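Local coordinates for metazoan TIR-STING fusion (Crassostrea gigas, PDB 6WT6), which probably acts in innate immune signalling, carrying a TIR domain and a STING-type ligand-binding domain in a single chain, at residues A[183-186]-A[187-191]; A[218-221]-A[222-226]; A[334-338]-A[339-343]; A[348-351]-A[352-356]. All blocks are in the same frame, centred on the assembly; numbering follows the deposited sequence.

Contact 1: A[183-186]-A[187-191]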
loop_
_atom_site.group_PDB
_atom_site.type_symbol
_atom_site.label_atom_id
_atom_site.label_comp_id
_atom_site.label_asym_id
_atom_site.label_seq_id
_atom_site.Cartn_x
_atom_site.Cartn_y
_atom_site.Cartn_z
ATOM N N TYR A 183 8.291 4.159 0.355
ATOM C CA TYR A 183 9.738 3.969 0.381
ATOM C C TYR A 183 10.430 4.946 -0.560
ATOM O O TYR A 183 11.520 5.444 -0.253
ATOM C CB TYR A 183 10.065 2.515 0.023
ATOM C CG TYR A 183 11.520 2.098 0.126
ATOM C CD1 TYR A 183 12.280 2.385 1.255
ATOM C CD2 TYR A 183 12.115 1.359 -0.890
ATOM C CE1 TYR A 183 13.605 1.976 1.351
ATOM C CE2 TYR A 183 13.430 0.944 -0.804
ATOM C CZ TYR A 183 14.170 1.252 0.312
ATOM O OH TYR A 183 15.479 0.832 0.371
ATOM N N TYR A 184 9.799 5.246 -1.694
ATOM C CA TYR A 184 10.290 6.239 -2.641
ATOM C C TYR A 184 10.339 7.629 -2.012
ATOM O O TYR A 184 11.426 8.137 -1.720
ATOM C CB TYR A 184 9.407 6.240 -3.891
ATOM C CG TYR A 184 9.787 7.247 -4.950
ATOM C CD1 TYR A 184 10.968 7.122 -5.666
ATOM C CD2 TYR A 184 8.948 8.310 -5.251
ATOM C CE1 TYR A 184 11.312 8.036 -6.644
ATOM C CE2 TYR A 184 9.281 9.231 -6.231
ATOM C CZ TYR A 184 10.461 9.090 -6.921
ATOM O OH TYR A 184 10.794 10.002 -7.892
ATOM N N TYR A 185 9.174 8.245 -1.780
ATOM C CA TYR A 185 9.151 9.632 -1.311
ATOM C C TYR A 185 9.677 9.794 0.105
ATOM O O TYR A 185 10.126 10.888 0.459
ATOM C CB TYR A 185 7.734 10.218 -1.392
ATOM C CG TYR A 185 7.379 10.747 -2.757
ATOM C CD1 TYR A 185 8.008 11.876 -3.269
ATOM C CD2 TYR A 185 6.427 10.115 -3.538
ATOM C CE1 TYR A 185 7.693 12.360 -4.527
ATOM C CE2 TYR A 185 6.104 10.593 -4.788
ATOM C CZ TYR A 185 6.741 11.712 -5.275
ATOM O OH TYR A 185 6.416 12.174 -6.520
ATOM N N GLY A 186 9.627 8.745 0.921
ATOM C CA GLY A 186 10.132 8.867 2.273
ATOM C C GLY A 186 11.620 8.667 2.422
ATOM O O GLY A 186 12.161 8.957 3.492
ATOM N N TYR A 187 12.305 8.203 1.377
ATOM C CA TYR A 187 13.700 7.800 1.528
ATOM C C TYR A 187 14.472 7.837 0.213
ATOM O O TYR A 187 15.406 8.632 0.063
ATOM C CB TYR A 187 13.770 6.390 2.138
ATOM C CG TYR A 187 15.173 5.883 2.390
ATOM C CD1 TYR A 187 16.006 6.511 3.309
ATOM C CD2 TYR A 187 15.661 4.768 1.723
ATOM C CE1 TYR A 187 17.295 6.048 3.546
ATOM C CE2 TYR A 187 16.948 4.293 1.960
ATOM C CZ TYR A 187 17.758 4.939 2.868
ATOM O OH TYR A 187 19.033 4.479 3.105
ATOM N N LEU A 188 14.104 6.966 -0.736
ATOM C CA LEU A 188 14.894 6.824 -1.956
ATOM C C LEU A 188 14.957 8.136 -2.733
ATOM O O LEU A 188 16.036 8.565 -3.156
ATOM C CB LEU A 188 14.330 5.695 -2.823
ATOM C CG LEU A 188 14.534 4.255 -2.313
ATOM C CD1 LEU A 188 14.133 3.221 -3.367
ATOM C CD2 LEU A 188 15.970 4.033 -1.865
ATOM N N LYS A 189 13.813 8.803 -2.905
ATOM C CA LYS A 189 13.774 10.078 -3.620
ATOM C C LYS A 189 14.653 11.132 -2.957
ATOM O O LYS A 189 15.132 12.048 -3.638
ATOM C CB LYS A 189 12.326 10.574 -3.725
ATOM C CG LYS A 189 12.126 11.889 -4.472
ATOM C CD LYS A 189 12.645 11.826 -5.905
ATOM C CE LYS A 189 12.259 13.074 -6.683
ATOM N NZ LYS A 189 12.782 13.068 -8.076
ATOM N N ILE A 190 14.909 11.001 -1.655
ATOM C CA ILE A 190 15.713 11.986 -0.938
ATOM C C ILE A 190 17.205 11.729 -1.134
ATOM O O ILE A 190 17.977 12.656 -1.406
ATOM C CB ILE A 190 15.338 11.985 0.555
ATOM C CG1 ILE A 190 13.840 12.224 0.724
ATOM C CG2 ILE A 190 16.144 13.033 1.309
ATOM C CD1 ILE A 190 13.331 11.959 2.131
ATOM N N ILE A 191 17.636 10.469 -1.021
ATOM C CA ILE A 191 19.062 10.167 -0.934
ATOM C C ILE A 191 19.665 9.774 -2.282
ATOM O O ILE A 191 20.828 10.092 -2.556
ATOM C CB ILE A 191 19.316 9.078 0.129
ATOM C CG1 ILE A 191 18.554 7.794 -0.198
ATOM C CG2 ILE A 191 18.914 9.582 1.512
ATOM C CD1 ILE A 191 19.449 6.642 -0.568
#

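Contact 2: A[218-221]-A[222-226]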
loop_
_atom_site.group_PDB
_atom_site.type_symbol
_atom_site.label_atom_id
_atom_site.label_comp_id
_atom_site.label_asym_id
_atom_site.label_seq_id
_atom_site.Cartn_x
_atom_site.Cartn_y
_atom_site.Cartn_z
ATOM N N LEU A 218 20.554 -2.611 -2.706
ATOM C CA LEU A 218 19.424 -2.812 -1.808
ATOM C C LEU A 218 19.087 -4.296 -1.788
ATOM O O LEU A 218 18.776 -4.881 -2.832
ATOM C CB LEU A 218 18.219 -1.988 -2.257
ATOM C CG LEU A 218 18.414 -0.476 -2.354
ATOM C CD1 LEU A 218 17.253 0.143 -3.105
ATOM C CD2 LEU A 218 18.557 0.138 -0.961
ATOM N N PHE A 219 19.149 -4.900 -0.607
ATOM C CA PHE A 219 19.072 -6.348 -0.479
ATOM C C PHE A 219 17.644 -6.779 -0.180
ATOM O O PHE A 219 16.992 -6.230 0.715
ATOM C CB PHE A 219 20.042 -6.845 0.593
ATOM C CG PHE A 219 21.481 -6.721 0.183
ATOM C CD1 PHE A 219 22.105 -7.743 -0.516
ATOM C CD2 PHE A 219 22.196 -5.566 0.452
ATOM C CE1 PHE A 219 23.424 -7.622 -0.913
ATOM C CE2 PHE A 219 23.516 -5.443 0.057
ATOM C CZ PHE A 219 24.129 -6.470 -0.627
ATOM N N PHE A 220 17.175 -7.770 -0.936
ATOM C CA PHE A 220 15.781 -8.210 -0.934
ATOM C C PHE A 220 15.786 -9.726 -0.772
ATOM O O PHE A 220 15.660 -10.468 -1.757
ATOM C CB PHE A 220 15.085 -7.770 -2.228
ATOM C CG PHE A 220 13.577 -7.831 -2.189
ATOM C CD1 PHE A 220 12.907 -8.847 -1.519
ATOM C CD2 PHE A 220 12.828 -6.869 -2.850
ATOM C CE1 PHE A 220 11.522 -8.892 -1.500
ATOM C CE2 PHE A 220 11.447 -6.910 -2.838
ATOM C CZ PHE A 220 10.791 -7.922 -2.160
ATOM N N PRO A 221 15.943 -10.220 0.455
ATOM C CA PRO A 221 15.836 -11.666 0.684
ATOM C C PRO A 221 14.418 -12.152 0.423
ATOM O O PRO A 221 13.442 -11.493 0.790
ATOM C CB PRO A 221 16.220 -11.822 2.159
ATOM C CG PRO A 221 15.885 -10.493 2.768
ATOM C CD PRO A 221 16.198 -9.479 1.702
ATOM N N GLN A 222 14.310 -13.327 -0.209
ATOM C CA GLN A 222 12.997 -13.833 -0.600
ATOM C C GLN A 222 12.095 -14.071 0.605
ATOM O O GLN A 222 10.873 -13.929 0.501
ATOM C CB GLN A 222 13.142 -15.123 -1.406
ATOM C CG GLN A 222 11.814 -15.699 -1.878
ATOM C CD GLN A 222 11.983 -16.934 -2.736
ATOM O OE1 GLN A 222 13.101 -17.374 -2.994
ATOM N NE2 GLN A 222 10.870 -17.500 -3.184
ATOM N N SER A 223 12.666 -14.445 1.748
ATOM C CA SER A 223 11.835 -14.645 2.929
ATOM C C SER A 223 11.344 -13.333 3.517
ATOM O O SER A 223 10.483 -13.362 4.405
ATOM C CB SER A 223 12.600 -15.417 4.000
ATOM O OG SER A 223 13.517 -14.564 4.664
ATOM N N CYS A 224 11.879 -12.201 3.050
ATOM C CA CYS A 224 11.614 -10.850 3.539
ATOM C C CYS A 224 12.136 -10.620 4.952
ATOM O O CYS A 224 11.860 -9.565 5.538
ATOM C CB CYS A 224 10.122 -10.504 3.467
ATOM S SG CYS A 224 9.447 -10.685 1.799
ATOM N N ARG A 225 12.877 -11.574 5.518
ATOM C CA ARG A 225 13.510 -11.374 6.814
ATOM C C ARG A 225 14.710 -10.454 6.655
ATOM O O ARG A 225 15.667 -10.784 5.950
ATOM C CB ARG A 225 13.952 -12.706 7.412
ATOM C CG ARG A 225 12.845 -13.526 8.015
ATOM C CD ARG A 225 13.367 -14.854 8.543
ATOM N NE ARG A 225 14.015 -15.644 7.500
ATOM C CZ ARG A 225 14.698 -16.762 7.727
ATOM N NH1 ARG A 225 14.820 -17.225 8.965
ATOM N NH2 ARG A 225 15.260 -17.416 6.718
ATOM N N CYS A 226 14.663 -9.304 7.312
ATOM C CA CYS A 226 15.784 -8.382 7.329
ATOM C C CYS A 226 16.575 -8.566 8.616
ATOM O O CYS A 226 16.000 -8.703 9.699
ATOM C CB CYS A 226 15.310 -6.934 7.201
ATOM S SG CYS A 226 14.366 -6.607 5.690
#

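Contact 3: A[334-338]-A[339-343]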
loop_
_atom_site.group_PDB
_atom_site.type_symbol
_atom_site.label_atom_id
_atom_site.label_comp_id
_atom_site.label_asym_id
_atom_site.label_seq_id
_atom_site.Cartn_x
_atom_site.Cartn_y
_atom_site.Cartn_z
ATOM N N ASP A 334 17.528 -16.428 0.459
ATOM C CA ASP A 334 18.314 -16.447 1.692
ATOM C C ASP A 334 18.195 -17.828 2.337
ATOM O O ASP A 334 17.527 -18.027 3.354
ATOM C CB ASP A 334 17.864 -15.332 2.628
ATOM C CG ASP A 334 16.361 -15.290 2.809
ATOM O OD1 ASP A 334 15.635 -15.637 1.858
ATOM O OD2 ASP A 334 15.900 -14.907 3.902
ATOM N N VAL A 335 18.872 -18.797 1.719
ATOM C CA VAL A 335 18.804 -20.192 2.145
ATOM C C VAL A 335 20.164 -20.788 2.484
ATOM O O VAL A 335 20.214 -21.940 2.942
ATOM C CB VAL A 335 18.107 -21.074 1.083
ATOM C CG1 VAL A 335 16.687 -20.593 0.814
ATOM C CG2 VAL A 335 18.929 -21.116 -0.208
ATOM N N ASN A 336 21.267 -20.073 2.277
ATOM C CA ASN A 336 22.600 -20.650 2.385
ATOM C C ASN A 336 23.336 -20.136 3.616
ATOM O O ASN A 336 23.249 -18.953 3.959
ATOM C CB ASN A 336 23.427 -20.345 1.134
ATOM C CG ASN A 336 22.960 -21.126 -0.075
ATOM O OD1 ASN A 336 22.771 -22.343 -0.007
ATOM N ND2 ASN A 336 22.770 -20.432 -1.192
ATOM N N ASN A 337 24.082 -21.037 4.263
ATOM C CA ASN A 337 24.853 -20.714 5.455
ATOM C C ASN A 337 26.350 -20.601 5.218
ATOM O O ASN A 337 27.046 -20.044 6.072
ATOM C CB ASN A 337 24.626 -21.769 6.548
ATOM C CG ASN A 337 23.203 -21.799 7.040
ATOM O OD1 ASN A 337 22.524 -20.775 7.070
ATOM N ND2 ASN A 337 22.740 -22.978 7.437
ATOM N N SER A 338 26.861 -21.131 4.107
ATOM C CA SER A 338 28.293 -21.076 3.840
ATOM C C SER A 338 28.779 -19.634 3.825
ATOM O O SER A 338 28.076 -18.727 3.372
ATOM C CB SER A 338 28.614 -21.747 2.507
ATOM O OG SER A 338 29.997 -21.654 2.218
ATOM N N SER A 339 29.995 -19.428 4.337
ATOM C CA SER A 339 30.586 -18.095 4.359
ATOM C C SER A 339 30.917 -17.578 2.967
ATOM O O SER A 339 31.177 -16.382 2.815
ATOM C CB SER A 339 31.849 -18.096 5.220
ATOM O OG SER A 339 31.523 -18.150 6.593
ATOM N N ASP A 340 30.927 -18.446 1.956
ATOM C CA ASP A 340 31.242 -18.037 0.595
ATOM C C ASP A 340 30.021 -17.587 -0.189
ATOM O O ASP A 340 30.172 -16.894 -1.201
ATOM C CB ASP A 340 31.904 -19.184 -0.169
ATOM C CG ASP A 340 33.215 -19.603 0.441
ATOM O OD1 ASP A 340 33.722 -18.870 1.313
ATOM O OD2 ASP A 340 33.736 -20.673 0.053
ATOM N N ALA A 341 28.821 -17.973 0.247
ATOM C CA ALA A 341 27.638 -17.823 -0.593
ATOM C C ALA A 341 27.285 -16.354 -0.797
ATOM O O ALA A 341 27.199 -15.876 -1.934
ATOM C CB ALA A 341 26.469 -18.595 0.019
ATOM N N MET A 342 27.068 -15.622 0.293
ATOM C CA MET A 342 26.664 -14.224 0.171
ATOM C C MET A 342 27.804 -13.367 -0.378
ATOM O O MET A 342 27.558 -12.520 -1.246
ATOM C CB MET A 342 26.166 -13.674 1.512
ATOM C CG MET A 342 25.651 -12.247 1.440
ATOM S SD MET A 342 24.107 -12.124 0.520
ATOM C CE MET A 342 23.100 -13.264 1.458
ATOM N N PRO A 343 29.051 -13.533 0.085
ATOM C CA PRO A 343 30.157 -12.814 -0.572
ATOM C C PRO A 343 30.248 -13.031 -2.075
ATOM O O PRO A 343 30.500 -12.070 -2.814
ATOM C CB PRO A 343 31.393 -13.356 0.157
ATOM C CG PRO A 343 30.903 -13.606 1.525
ATOM C CD PRO A 343 29.506 -14.150 1.349
HETATM O O HOH W 1 27.315 -16.229 2.967
#

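Contact 4: A[348-351]-A[352-356]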
loop_
_atom_site.group_PDB
_atom_site.type_symbol
_atom_site.label_atom_id
_atom_site.label_comp_id
_atom_site.label_asym_id
_atom_site.label_seq_id
_atom_site.Cartn_x
_atom_site.Cartn_y
_atom_site.Cartn_z
ATOM N N ASN A 348 29.584 -10.792 -7.540
ATOM C CA ASN A 348 29.012 -10.905 -8.874
ATOM C C ASN A 348 28.213 -9.659 -9.237
ATOM O O ASN A 348 28.305 -9.164 -10.366
ATOM C CB ASN A 348 28.135 -12.152 -8.966
ATOM C CG ASN A 348 28.884 -13.352 -9.506
ATOM O OD1 ASN A 348 29.125 -13.452 -10.711
ATOM N ND2 ASN A 348 29.244 -14.276 -8.624
ATOM N N GLU A 349 27.424 -9.133 -8.295
ATOM C CA GLU A 349 26.620 -7.953 -8.595
ATOM C C GLU A 349 27.484 -6.711 -8.749
ATOM O O GLU A 349 27.228 -5.881 -9.627
ATOM C CB GLU A 349 25.560 -7.741 -7.514
ATOM C CG GLU A 349 24.287 -8.539 -7.736
ATOM C CD GLU A 349 23.548 -8.138 -9.004
ATOM O OE1 GLU A 349 23.817 -7.043 -9.551
ATOM O OE2 GLU A 349 22.692 -8.926 -9.458
ATOM N N ILE A 350 28.510 -6.563 -7.909
ATOM C CA ILE A 350 29.386 -5.398 -7.998
ATOM C C ILE A 350 30.099 -5.365 -9.343
ATOM O O ILE A 350 30.188 -4.314 -9.991
ATOM C CB ILE A 350 30.391 -5.395 -6.830
ATOM C CG1 ILE A 350 29.671 -5.192 -5.496
ATOM C CG2 ILE A 350 31.450 -4.322 -7.038
ATOM C CD1 ILE A 350 30.597 -5.227 -4.304
ATOM N N LYS A 351 30.614 -6.515 -9.785
ATOM C CA LYS A 351 31.316 -6.571 -11.064
ATOM C C LYS A 351 30.366 -6.320 -12.228
ATOM O O LYS A 351 30.742 -5.680 -13.216
ATOM C CB LYS A 351 32.017 -7.922 -11.214
ATOM C CG LYS A 351 33.143 -8.143 -10.217
ATOM C CD LYS A 351 33.730 -9.542 -10.326
ATOM C CE LYS A 351 34.880 -9.725 -9.349
ATOM N NZ LYS A 351 35.505 -11.073 -9.455
ATOM N N ASN A 352 29.128 -6.811 -12.127
ATOM C CA ASN A 352 28.145 -6.560 -13.176
ATOM C C ASN A 352 27.845 -5.072 -13.307
ATOM O O ASN A 352 27.716 -4.549 -14.421
ATOM C CB ASN A 352 26.867 -7.347 -12.884
ATOM C CG ASN A 352 25.835 -7.215 -13.984
ATOM O OD1 ASN A 352 26.096 -7.554 -15.137
ATOM N ND2 ASN A 352 24.646 -6.746 -13.627
ATOM N N GLN A 353 27.740 -4.369 -12.177
ATOM C CA GLN A 353 27.433 -2.947 -12.229
ATOM C C GLN A 353 28.624 -2.129 -12.712
ATOM O O GLN A 353 28.438 -1.092 -13.357
ATOM C CB GLN A 353 26.964 -2.462 -10.859
ATOM C CG GLN A 353 25.656 -3.087 -10.411
ATOM C CD GLN A 353 24.544 -2.892 -11.424
ATOM O OE1 GLN A 353 24.406 -1.819 -12.019
ATOM N NE2 GLN A 353 23.746 -3.934 -11.634
ATOM N N LEU A 354 29.850 -2.576 -12.418
ATOM C CA LEU A 354 31.026 -1.866 -12.910
ATOM C C LEU A 354 31.139 -1.956 -14.427
ATOM O O LEU A 354 31.624 -1.016 -15.067
ATOM C CB LEU A 354 32.290 -2.407 -12.244
ATOM C CG LEU A 354 32.525 -2.000 -10.786
ATOM C CD1 LEU A 354 33.601 -2.860 -10.146
ATOM C CD2 LEU A 354 32.913 -0.534 -10.701
ATOM N N ARG A 355 30.697 -3.072 -15.015
ATOM C CA ARG A 355 30.652 -3.186 -16.469
ATOM C C ARG A 355 29.746 -2.121 -17.075
ATOM O O ARG A 355 30.122 -1.437 -18.033
ATOM C CB ARG A 355 30.171 -4.581 -16.871
ATOM C CG ARG A 355 31.256 -5.500 -17.402
ATOM C CD ARG A 355 30.695 -6.876 -17.750
ATOM N NE ARG A 355 30.164 -7.565 -16.577
ATOM C CZ ARG A 355 30.902 -8.282 -15.735
ATOM N NH1 ARG A 355 32.208 -8.406 -15.938
ATOM N NH2 ARG A 355 30.339 -8.875 -14.692
ATOM N N LYS A 356 28.539 -1.969 -16.523
ATOM C CA LYS A 356 27.581 -1.021 -17.080
ATOM C C LYS A 356 28.040 0.420 -16.903
ATOM O O LYS A 356 27.737 1.274 -17.745
ATOM C CB LYS A 356 26.214 -1.229 -16.434
ATOM C CG LYS A 356 25.653 -2.627 -16.630
ATOM C CD LYS A 356 24.385 -2.823 -15.820
ATOM C CE LYS A 356 23.752 -4.171 -16.112
ATOM N NZ LYS A 356 23.293 -4.258 -17.524
#

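Contact 1: A[183-186]-A[187-191]
With CG anti to the backbone N in both Tyr183 (chi1 -174°) and Tyr187, the two phenol side chains leave the same flank of helix 176-204 and extend alongside each other in a common direction. The rings are tilted only slightly to one another but offset so far, with centroids 5.7 Å apart, that little of either face is shared; the touch is Tyr183 CE1 against Tyr187 CD2 at 3.5 Å. A face of Tyr183 is used by Leu188 instead. Leu188 CG lies 4.0 Å from the Tyr183 ring centroid and 18° off the ring normal, a CH-pi contact displaced toward the rim near CE2.

The second aromatic contact is better centred: Lys189 CB stands 3.9 Å from the centroid of the Tyr184 ring. A bend at chi2 (59°) keeps the rest of the lysine beside the phenol, with Lys189 CD 3.3 Å from Tyr184 OH.

This pairing of residues five apart reflects a pi-type widening of the helix. Leu188 N donates to Tyr183 O at 3.0 Å, and Lys189 N donates to Tyr184 O at 2.7 Å. Tyr184 O is gripped twice, because Tyr187 N reaches it at 3.2 Å from the opposite face of its carbonyl plane.

Tyr184 OH and Lys189 NZ share Asp320, Lys189 also pairs with Glu322, and Tyr187 OH binds Glu278. Tyr185 OH crosses to Thr295 of the second subunit. Tyr183, Tyr184 and Leu188 pack on Leu313, Ile316 and Leu317 of helix 299-319, while Tyr183 and Ile191 meet Leu218 and Leu216 of strand 212-221.

Contact 2: A[218-221]-A[222-226]
A type I beta turn from Pro221 to Cys224 takes the chain out of strand 212-221, and an ST turn beginning at Ser223 overlaps its second half. The first is closed by Cys224 N, which donates to Pro221 O at 2.8 Å with an N-H...O angle of 149°. The donor stands well above the carbonyl plane, so it does not lie on a lone pair.

Cys224 has positive phi (67°), a left-handed backbone conformation that turns the chain back beside the proline ring, where Pro221 CG comes within 3.2 Å of Arg225 O. On the other flank, Cys224 SG approaches Phe220 CE1 obliquely at 4.3 Å, a loose apolar touch.

Ser223 OG organises the second turn by accepting twice from Arg225. The backbone Arg225 N reaches Ser223 OG at 3.2 Å, the bond that defines the ST turn, and Arg225 NE reaches the same oxygen at 3.1 Å. The latter bond is nearly straight (172°), and the oxygen sits at the edge of the guanidinium, in its plane. Together the two bonds pin the arginine's NE as well as its backbone to the serine hydroxyl, which is also bonded to Asp334.

Pro221 packs on Tyr332 of strand 327-332 and Tyr279 of strand 272-279, which flank strand 212-221. The Phe220 ring meets that of Phe331, also on strand 327-332, and Cys224 rests on Lys302 and Ser306 of helix 299-319.

Contact 3: A[334-338]-A[339-343]
The amide is the flat group of Asn336, but neither a face nor an edge of it is used between these segments; the contact is made nearer the backbone, where Asn336 CB meets Ala341 CB at 3.7 Å. The bond to this CB already points toward residues 339-343, while chi1 of -72° sets the amide beside the asparagine's own backbone N. The motif is a capped helix entrance: residues 334-338 form the loop after strand 327-332, and residues 339-343 lead into helix 341-356.

Ser338 does the capping. Its hydroxyl is anti to the backbone N and beside its own carbonyl carbon, which carries it forward along the chain. There Ser338 OG accepts from Asp340 N, a nearly straight bond (170°) that is weak at 3.4 Å. Asp340 CB lies alongside, 3.9 Å from Ser338 OG. The serine backbone takes part as well: Ala341 N donates to Ser338 O at 3.3 Å, again weakly. The Ala341 methyl also touches this carbonyl, with CB 3.7 Å from Ser338 O, so the one methyl meets both the asparagine CB and the serine oxygen, from directions roughly at right angles.

Ser339 O is bonded to Ser234 OG, and Met342 packs on Glu233 and Ile237, which sets the entrance against the loop before strand 238-243. The next amide along, Met342 N, is too distant for a direct bond to Ser338 O. One water bridges the gap, accepting from Met342 N at 2.8 Å and lying 2.6 Å from Ser338 O, to which it probably donates, though other acceptors compete for its protons.

Contact 4: A[348-351]-A[352-356]
Four successive backbone hydrogen bonds of alpha-helical type, each linking residues four apart, hold Asn348 to Arg355 together near the end of helix 341-356. Gln353 N to Glu349 O and Leu354 N to Ile350 O, both 3.0 Å, are the shorter two; Asn352 N to Asn348 O is 3.1 Å.

Among polar side chains, Glu349 and Gln353 run next to each other, each bent at chi2 (-64° and -55°), with carboxylate and amide close to a common plane. Glu349 OE1 stays 3.7 Å from Gln353 NE2, too far for a hydrogen bond. The glutamine's stronger tie is through OE1 to Lys215. The Asn352 amide is turned almost perpendicular to the carboxylate, its ND2 4.2 Å from Glu349 OE1. Lys351 stretches out in an extended chain to a salt bridge with Asp267.

The apolar pair occupies another flank: Ile350 and Leu354 extend in a common direction, Ile350 CG2 meeting Leu354 CD1 at 4.1 Å, and both press on Tyr273 of strand 272-279, which places this flank of the helix on the sheet.

The last kind is a face contact with a carbonyl. A bend at chi3 (-63°) folds the Arg355 guanidinium back over Lys351, whose oxygen already accepts from Arg355 N at 3.2 Å. Lys351 O then lies over one face of the guanidinium, displaced toward its rim, with Arg355 NH2 3.5 Å away.

All four contacts belong to the STING ligand-binding part of the chain and follow one another in sequence. Contacts 1 and 2, centres 19 Å apart, touch where Tyr183 OH packs on Leu218 CD2 at 3.4 Å, helix against strand. Contacts 2 and 3 are the closest pair, 14 Å between centres; Ser223 OG lies 2.5 Å from Asp334 OD2, a probable hydrogen bond tying two loops together. Contacts 3 and 4 share helix 341-356, its entrance and its final turns, with centres 19 Å apart. Contact 1 stays about 14 Å from contact 4, between nearest atoms, and is the one that reaches the second subunit.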